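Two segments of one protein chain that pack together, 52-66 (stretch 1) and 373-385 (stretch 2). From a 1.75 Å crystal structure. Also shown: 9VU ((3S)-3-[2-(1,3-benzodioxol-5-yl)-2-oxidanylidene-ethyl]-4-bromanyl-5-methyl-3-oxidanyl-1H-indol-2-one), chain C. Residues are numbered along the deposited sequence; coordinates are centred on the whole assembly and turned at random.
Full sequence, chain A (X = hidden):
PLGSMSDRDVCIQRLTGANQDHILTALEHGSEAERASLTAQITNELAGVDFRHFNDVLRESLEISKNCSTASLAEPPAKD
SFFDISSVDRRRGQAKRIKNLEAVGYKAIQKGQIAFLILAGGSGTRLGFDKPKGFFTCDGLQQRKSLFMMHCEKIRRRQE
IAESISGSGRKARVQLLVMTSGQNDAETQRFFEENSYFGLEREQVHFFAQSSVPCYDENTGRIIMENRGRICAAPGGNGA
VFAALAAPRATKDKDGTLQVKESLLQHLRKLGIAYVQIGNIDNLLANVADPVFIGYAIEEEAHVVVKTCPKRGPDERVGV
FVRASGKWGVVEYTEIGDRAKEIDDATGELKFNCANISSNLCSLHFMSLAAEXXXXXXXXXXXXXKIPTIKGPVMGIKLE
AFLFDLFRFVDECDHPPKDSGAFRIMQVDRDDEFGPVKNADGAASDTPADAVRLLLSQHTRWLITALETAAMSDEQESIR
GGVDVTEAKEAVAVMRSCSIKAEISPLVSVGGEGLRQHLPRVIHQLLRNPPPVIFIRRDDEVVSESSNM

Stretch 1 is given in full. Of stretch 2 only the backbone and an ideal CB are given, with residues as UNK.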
# COMPACT_ATOMS: atom_id res chain seq x y z
N ARG A 52 2.40 26.52 10.55
CA ARG A 52 1.80 27.64 9.81
C ARG A 52 1.12 27.18 8.52
O ARG A 52 0.01 27.61 8.21
CB ARG A 52 2.86 28.68 9.41
CG ARG A 52 3.28 29.58 10.55
CD ARG A 52 4.29 30.62 10.06
NE ARG A 52 3.68 31.57 9.13
CZ ARG A 52 2.96 32.64 9.47
NH1 ARG A 52 2.73 32.92 10.75
NH2 ARG A 52 2.47 33.44 8.53
N HIS A 53 1.81 26.32 7.78
CA HIS A 53 1.25 25.75 6.56
C HIS A 53 -0.06 25.06 6.86
O HIS A 53 -1.03 25.19 6.12
CB HIS A 53 2.25 24.78 5.92
CG HIS A 53 1.65 23.99 4.80
ND1 HIS A 53 1.17 24.57 3.67
CD2 HIS A 53 1.43 22.62 4.66
CE1 HIS A 53 0.68 23.62 2.86
NE2 HIS A 53 0.86 22.43 3.45
N PHE A 54 -0.13 24.32 7.96
CA PHE A 54 -1.39 23.63 8.28
C PHE A 54 -2.58 24.52 8.65
O PHE A 54 -3.74 24.11 8.46
CB PHE A 54 -1.17 22.49 9.27
CG PHE A 54 -0.87 21.18 8.58
CD1 PHE A 54 -1.93 20.42 8.04
CD2 PHE A 54 0.44 20.74 8.39
CE1 PHE A 54 -1.68 19.22 7.38
CE2 PHE A 54 0.70 19.53 7.73
CZ PHE A 54 -0.36 18.79 7.20
N ASN A 55 -2.32 25.73 9.15
CA ASN A 55 -3.42 26.71 9.26
C ASN A 55 -4.03 27.01 7.90
O ASN A 55 -5.26 27.09 7.76
CB ASN A 55 -2.94 28.00 9.92
CG ASN A 55 -2.39 27.78 11.32
OD1 ASN A 55 -2.86 26.92 12.08
ND2 ASN A 55 -1.39 28.59 11.67
N ASP A 56 -3.19 27.16 6.87
CA ASP A 56 -3.69 27.39 5.51
C ASP A 56 -4.42 26.16 4.99
O ASP A 56 -5.42 26.29 4.28
CB ASP A 56 -2.53 27.67 4.55
CG ASP A 56 -1.90 29.02 4.79
OD1 ASP A 56 -2.56 29.91 5.36
OD2 ASP A 56 -0.72 29.21 4.40
N VAL A 57 -3.90 24.98 5.33
CA VAL A 57 -4.53 23.73 4.92
C VAL A 57 -5.94 23.68 5.52
O VAL A 57 -6.92 23.39 4.81
CB VAL A 57 -3.70 22.52 5.38
CG1 VAL A 57 -4.46 21.22 5.11
CG2 VAL A 57 -2.35 22.50 4.65
N LEU A 58 -6.05 23.98 6.81
CA LEU A 58 -7.36 23.91 7.46
C LEU A 58 -8.33 24.87 6.79
O LEU A 58 -9.46 24.51 6.46
CB LEU A 58 -7.27 24.26 8.94
CG LEU A 58 -8.62 24.30 9.69
CD1 LEU A 58 -9.21 22.90 9.78
CD2 LEU A 58 -8.40 24.89 11.08
N ARG A 59 -7.86 26.10 6.56
CA ARG A 59 -8.73 27.13 6.02
C ARG A 59 -9.29 26.73 4.65
O ARG A 59 -10.51 26.82 4.41
CB ARG A 59 -7.97 28.43 5.92
CG ARG A 59 -8.84 29.62 5.58
CD ARG A 59 -7.96 30.83 5.40
NE ARG A 59 -8.73 32.01 5.05
CZ ARG A 59 -8.18 33.22 4.99
NH1 ARG A 59 -6.88 33.35 5.25
NH2 ARG A 59 -8.91 34.27 4.66
N GLU A 60 -8.40 26.29 3.76
CA GLU A 60 -8.78 25.92 2.40
C GLU A 60 -9.62 24.65 2.38
O GLU A 60 -10.65 24.59 1.68
CB GLU A 60 -7.55 25.75 1.51
CG GLU A 60 -7.91 25.09 0.17
CD GLU A 60 -7.37 25.81 -1.06
OE1 GLU A 60 -6.36 26.53 -0.95
OE2 GLU A 60 -7.95 25.63 -2.15
N SER A 61 -9.19 23.66 3.16
CA SER A 61 -9.92 22.38 3.20
C SER A 61 -11.35 22.57 3.70
O SER A 61 -12.26 21.90 3.22
CB SER A 61 -9.18 21.34 4.03
OG SER A 61 -7.86 21.17 3.53
N LEU A 62 -11.55 23.47 4.66
CA LEU A 62 -12.91 23.79 5.11
C LEU A 62 -13.73 24.43 3.99
O LEU A 62 -14.89 24.05 3.81
CB LEU A 62 -12.91 24.69 6.35
CG LEU A 62 -12.56 23.99 7.68
CD1 LEU A 62 -12.35 25.02 8.79
CD2 LEU A 62 -13.58 22.94 8.09
N GLU A 63 -13.15 25.38 3.26
CA GLU A 63 -13.84 26.02 2.11
C GLU A 63 -14.31 25.03 1.04
O GLU A 63 -15.45 25.10 0.56
CB GLU A 63 -12.95 27.07 1.45
CG GLU A 63 -12.76 28.32 2.28
CD GLU A 63 -14.07 29.00 2.58
OE1 GLU A 63 -14.75 29.44 1.62
OE2 GLU A 63 -14.42 29.07 3.78
N ILE A 64 -13.42 24.11 0.68
CA ILE A 64 -13.66 23.08 -0.34
C ILE A 64 -14.81 22.14 0.01
O ILE A 64 -15.58 21.73 -0.87
CB ILE A 64 -12.36 22.28 -0.62
CG1 ILE A 64 -11.46 23.05 -1.58
CG2 ILE A 64 -12.66 20.87 -1.14
CD1 ILE A 64 -10.03 22.58 -1.57
N SER A 65 -14.93 21.79 1.29
CA SER A 65 -15.97 20.86 1.73
C SER A 65 -17.35 21.54 1.81
O SER A 65 -18.28 20.98 2.41
CB SER A 65 -15.59 20.20 3.07
OG SER A 65 -15.27 21.16 4.06
N LYS A 66 -17.48 22.71 1.20
CA LYS A 66 -18.73 23.47 1.15
C LYS A 66 -19.21 23.74 -0.28
O LYS A 66 -18.68 24.60 -0.98
CB LYS A 66 -18.59 24.78 1.94
CG LYS A 66 -18.47 24.56 3.43
CD LYS A 66 -17.85 25.75 4.13
CE LYS A 66 -17.49 25.41 5.57
NZ LYS A 66 -16.56 26.41 6.16
N UNK A 373 5.78 19.54 -4.65
CA UNK A 373 4.48 20.21 -4.81
C UNK A 373 3.66 20.16 -3.54
O UNK A 373 2.94 21.11 -3.22
CB UNK A 373 3.69 19.57 -5.95
N UNK A 374 3.74 19.05 -2.81
CA UNK A 374 2.84 18.90 -1.67
C UNK A 374 3.12 19.89 -0.55
O UNK A 374 2.21 20.25 0.18
CB UNK A 374 2.94 17.47 -1.12
N UNK A 375 4.37 20.35 -0.42
CA UNK A 375 4.71 21.34 0.61
C UNK A 375 3.87 22.61 0.55
O UNK A 375 3.70 23.25 1.55
CB UNK A 375 6.19 21.72 0.49
N UNK A 376 3.36 22.97 -0.63
CA UNK A 376 2.49 24.16 -0.72
C UNK A 376 1.05 23.80 -1.04
O UNK A 376 0.23 24.67 -1.30
CB UNK A 376 3.02 25.12 -1.79
N UNK A 377 0.73 22.51 -0.97
CA UNK A 377 -0.58 22.02 -1.38
C UNK A 377 -1.53 22.14 -0.20
O UNK A 377 -1.16 21.77 0.93
CB UNK A 377 -0.50 20.58 -1.88
N UNK A 378 -2.75 22.62 -0.44
CA UNK A 378 -3.65 22.91 0.67
C UNK A 378 -5.01 22.28 0.55
O UNK A 378 -5.84 22.49 1.44
CB UNK A 378 -3.82 24.42 0.81
N UNK A 379 -5.23 21.49 -0.50
CA UNK A 379 -6.55 20.86 -0.76
C UNK A 379 -6.70 19.49 -0.10
O UNK A 379 -6.87 18.46 -0.76
CB UNK A 379 -6.77 20.71 -2.27
N UNK A 380 -6.67 19.49 1.23
CA UNK A 380 -6.87 18.24 1.97
C UNK A 380 -8.35 17.96 2.13
O UNK A 380 -9.21 18.80 1.79
CB UNK A 380 -6.19 18.30 3.34
N UNK A 381 -8.65 16.77 2.64
CA UNK A 381 -10.02 16.34 2.89
C UNK A 381 -10.35 16.55 4.35
O UNK A 381 -9.74 15.92 5.23
CB UNK A 381 -10.22 14.88 2.50
N UNK A 382 -11.29 17.45 4.62
CA UNK A 382 -11.65 17.80 6.00
C UNK A 382 -12.89 17.04 6.40
O UNK A 382 -13.84 16.87 5.60
CB UNK A 382 -11.87 19.31 6.15
N UNK A 383 -12.92 16.55 7.63
CA UNK A 383 -14.10 15.88 8.16
C UNK A 383 -14.34 16.35 9.59
O UNK A 383 -13.40 16.54 10.33
CB UNK A 383 -13.94 14.36 8.11
N UNK A 384 -15.62 16.55 9.94
CA UNK A 384 -16.01 16.87 11.32
C UNK A 384 -16.19 15.59 12.07
O UNK A 384 -16.87 14.68 11.60
CB UNK A 384 -17.29 17.71 11.37
N UNK A 385 -15.57 15.50 13.25
CA UNK A 385 -15.52 14.28 14.02
C UNK A 385 -15.70 14.60 15.50
O UNK A 385 -15.33 15.68 15.94
CB UNK A 385 -14.20 13.54 13.78
OAN 9VU C . 3.77 20.25 6.89
CAH 9VU C . 4.52 19.64 6.10
NAG 9VU C . 5.84 19.52 6.28
CAC 9VU C . 6.35 18.83 5.22
CAB 9VU C . 7.63 18.50 4.98
CAA 9VU C . 8.03 17.82 3.82
CAF 9VU C . 7.04 17.48 2.89
CAJ 9VU C . 7.40 16.78 1.69
CAE 9VU C . 5.71 17.85 3.19
BRA 9VU C . 4.39 17.32 1.93
CAD 9VU C . 5.37 18.51 4.33
CAI 9VU C . 4.14 19.03 4.88
OAL 9VU C . 3.65 20.08 4.05
CAM 9VU C . 2.96 18.02 4.97
CAO 9VU C . 3.20 16.89 5.99
OAP 9VU C . 4.17 16.98 6.75
CAQ 9VU C . 2.24 15.83 6.05
CAV 9VU C . 1.30 15.60 5.04
CAU 9VU C . 0.41 14.60 5.12
OAY 9VU C . -0.56 14.25 4.22
CAX 9VU C . -1.46 13.41 4.99
OAW 9VU C . -0.60 12.83 5.99
CAT 9VU C . 0.39 13.77 6.16
CAS 9VU C . 1.27 13.91 7.16
CAR 9VU C . 2.22 14.93 7.12

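Stretch 1 is a helix through Ile-64. Stretch 2 leaves the end of a helix, makes a turn, runs alongside the helix of stretch 1, past His-53, Val-57 and Ser-61, and becomes a strand at 381.

Position 373 is helical, and no atom of stretch 1 lies within 5.5 Å of its ideal CB. Many residues would fit; it is Arg-373, which makes no contact here.

Position 374 begins a type I beta turn that ends at 377. Its CA-to-CB bond points sideways, and the bound 9VU lies near, so an apolar chain would suit. It is Met-374, whose CE lies 3.4 Å from OAY of 9VU.

At 375 the bond points away from stretch 1. A long, flexible chain would be tolerated. It is Lys-375; its backbone O sits over one face of the His-53 ring, 3.3 Å from His-53 CE1.

Position 376 also points away. Stretch 1 sets little limit here, and many residues would suit, polar ones among them; it is Ser-376.

Position 377 has extended angles and points away, so stretch 1 sets no limit on its size. It is Phe-377. Its carbonyl O does face stretch 1, near the edge of the His-53 ring, 3.2 Å from His-53 CE1.

Position 378 points toward the helix. Its CA is 4.4 Å from Val-57 CA, and its ideal CB is 3.7 Å from Glu-60 OE1. The space is tight and an acceptor is at hand, so a small donor such as Ser or Thr would suit. It is Thr-378, chi1 p. Its OG1 donates a 2.7 Å hydrogen bond to Glu-60 OE1, while its methyl CG2 packs 4.2 Å from Val-57 CG2 and 3.9 Å from His-53 CE1.

Position 379 points sideways; Ile-64 CD1 is 3.8 Å from its ideal CB and Glu-60 OE2 is 5.1 Å from it. A chain with an apolar stem and a donor at its end would suit: Gln, Lys or Arg. It is Gln-379. Its CG lies 3.5 Å from Ile-64 CD1, and its NE2 gives a weak 3.4 Å hydrogen bond to Glu-60 OE2. Water 2 also links them, donating to Glu-60 OE2 and weakly accepting from Gln-379 NE2.

At 380 the ideal CB is 3.3 Å from Ser-61 OG and 3.8 Å from Val-57 CG1. An apolar or aromatic residue could run along the helix toward Phe-54. It is Tyr-380, chi1 m. Val-57 CG1 sits over its ring face, 3.7 Å from the centroid, and the Phe-54 edge meets a face at 74°. The hydroxyl shares water 1 with His-53 NE2, the O of Met-374 and OAL of 9VU. Tyr-380 N gives a weak hydrogen bond to Ser-61 OG, 3.1 Å.

Position 381 points away; many residues would do. It is His-381.

Position 382 points toward the helix, its ideal CB 3.9 Å from Ser-61 O. A small residue would suit. It is Ala-382, whose CB lies 4.5 Å from Leu-62 CD2.

Position 384 points sideways. An acid would match the charge of Lys-66, but the ideal CB is 10.2 Å from Lys-66 NZ, too far for Glu as that lysine stands; a long chain could reach the lysine. It is Arg-384, also cationic. Its NH2 lies 3.9 Å from Lys-66 CE, a contact with the aliphatic part and not a salt bridge.

Position 383 points away and 385 is out of reach; many residues would do at each. They are Ala-383 and Lys-385.

Stretch 2 (373-385) RMKSFTQYHAARK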
# COMPACT_ATOMS: atom_id res chain seq x y z
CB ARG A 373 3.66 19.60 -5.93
CG ARG A 373 4.23 19.79 -7.32
CD ARG A 373 4.21 21.25 -7.84
NE ARG A 373 4.87 21.19 -9.12
CZ ARG A 373 6.18 21.23 -9.31
NH1 ARG A 373 7.03 21.47 -8.31
NH2 ARG A 373 6.65 21.06 -10.54
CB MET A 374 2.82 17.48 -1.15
CG MET A 374 1.54 17.16 -0.36
SD MET A 374 1.65 15.47 0.26
CE MET A 374 0.05 15.40 1.05
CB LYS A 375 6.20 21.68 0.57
CG LYS A 375 7.07 20.49 0.91
CD LYS A 375 8.53 20.87 1.15
CE LYS A 375 8.74 21.36 2.57
NZ LYS A 375 10.19 21.37 2.89
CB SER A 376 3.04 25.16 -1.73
OG SER A 376 3.00 24.65 -3.07
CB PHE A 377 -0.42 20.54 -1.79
CG PHE A 377 -1.70 19.83 -2.11
CD1 PHE A 377 -2.24 19.89 -3.38
CD2 PHE A 377 -2.31 19.03 -1.15
CE1 PHE A 377 -3.42 19.20 -3.69
CE2 PHE A 377 -3.50 18.35 -1.44
CZ PHE A 377 -4.05 18.43 -2.71
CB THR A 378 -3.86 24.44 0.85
OG1 THR A 378 -4.23 24.98 -0.42
CG2 THR A 378 -2.59 25.11 1.34
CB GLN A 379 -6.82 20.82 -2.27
CG GLN A 379 -6.83 22.22 -2.85
CD GLN A 379 -7.34 22.30 -4.27
OE1 GLN A 379 -7.52 21.28 -4.95
NE2 GLN A 379 -7.58 23.52 -4.75
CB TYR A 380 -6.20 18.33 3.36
CG TYR A 380 -4.69 18.20 3.41
CD1 TYR A 380 -3.86 19.02 2.61
CD2 TYR A 380 -4.08 17.31 4.29
CE1 TYR A 380 -2.48 18.94 2.70
CE2 TYR A 380 -2.70 17.21 4.36
CZ TYR A 380 -1.90 18.03 3.57
OH TYR A 380 -0.53 17.95 3.65
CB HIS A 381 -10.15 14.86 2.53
CG HIS A 381 -9.90 14.57 1.08
ND1 HIS A 381 -8.66 14.47 0.55
CD2 HIS A 381 -10.79 14.32 0.04
CE1 HIS A 381 -8.75 14.19 -0.77
NE2 HIS A 381 -10.05 14.10 -1.08
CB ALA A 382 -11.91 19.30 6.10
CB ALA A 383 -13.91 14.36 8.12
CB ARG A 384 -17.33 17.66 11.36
CG ARG A 384 -17.33 18.99 10.64
CD ARG A 384 -18.24 18.95 9.40
NE ARG A 384 -17.91 20.05 8.48
CZ ARG A 384 -18.51 21.24 8.45
NH1 ARG A 384 -19.50 21.52 9.29
NH2 ARG A 384 -18.11 22.15 7.57
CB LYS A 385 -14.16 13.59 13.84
CG LYS A 385 -13.83 13.13 12.44
CD LYS A 385 -14.39 11.74 12.18
CE LYS A 385 -14.22 11.35 10.73
NZ LYS A 385 -15.17 10.26 10.37
O HOH W 1 1.08 19.89 2.62
O HOH W 2 -5.49 25.10 -3.73
O HOH W 3 -11.98 19.17 2.41
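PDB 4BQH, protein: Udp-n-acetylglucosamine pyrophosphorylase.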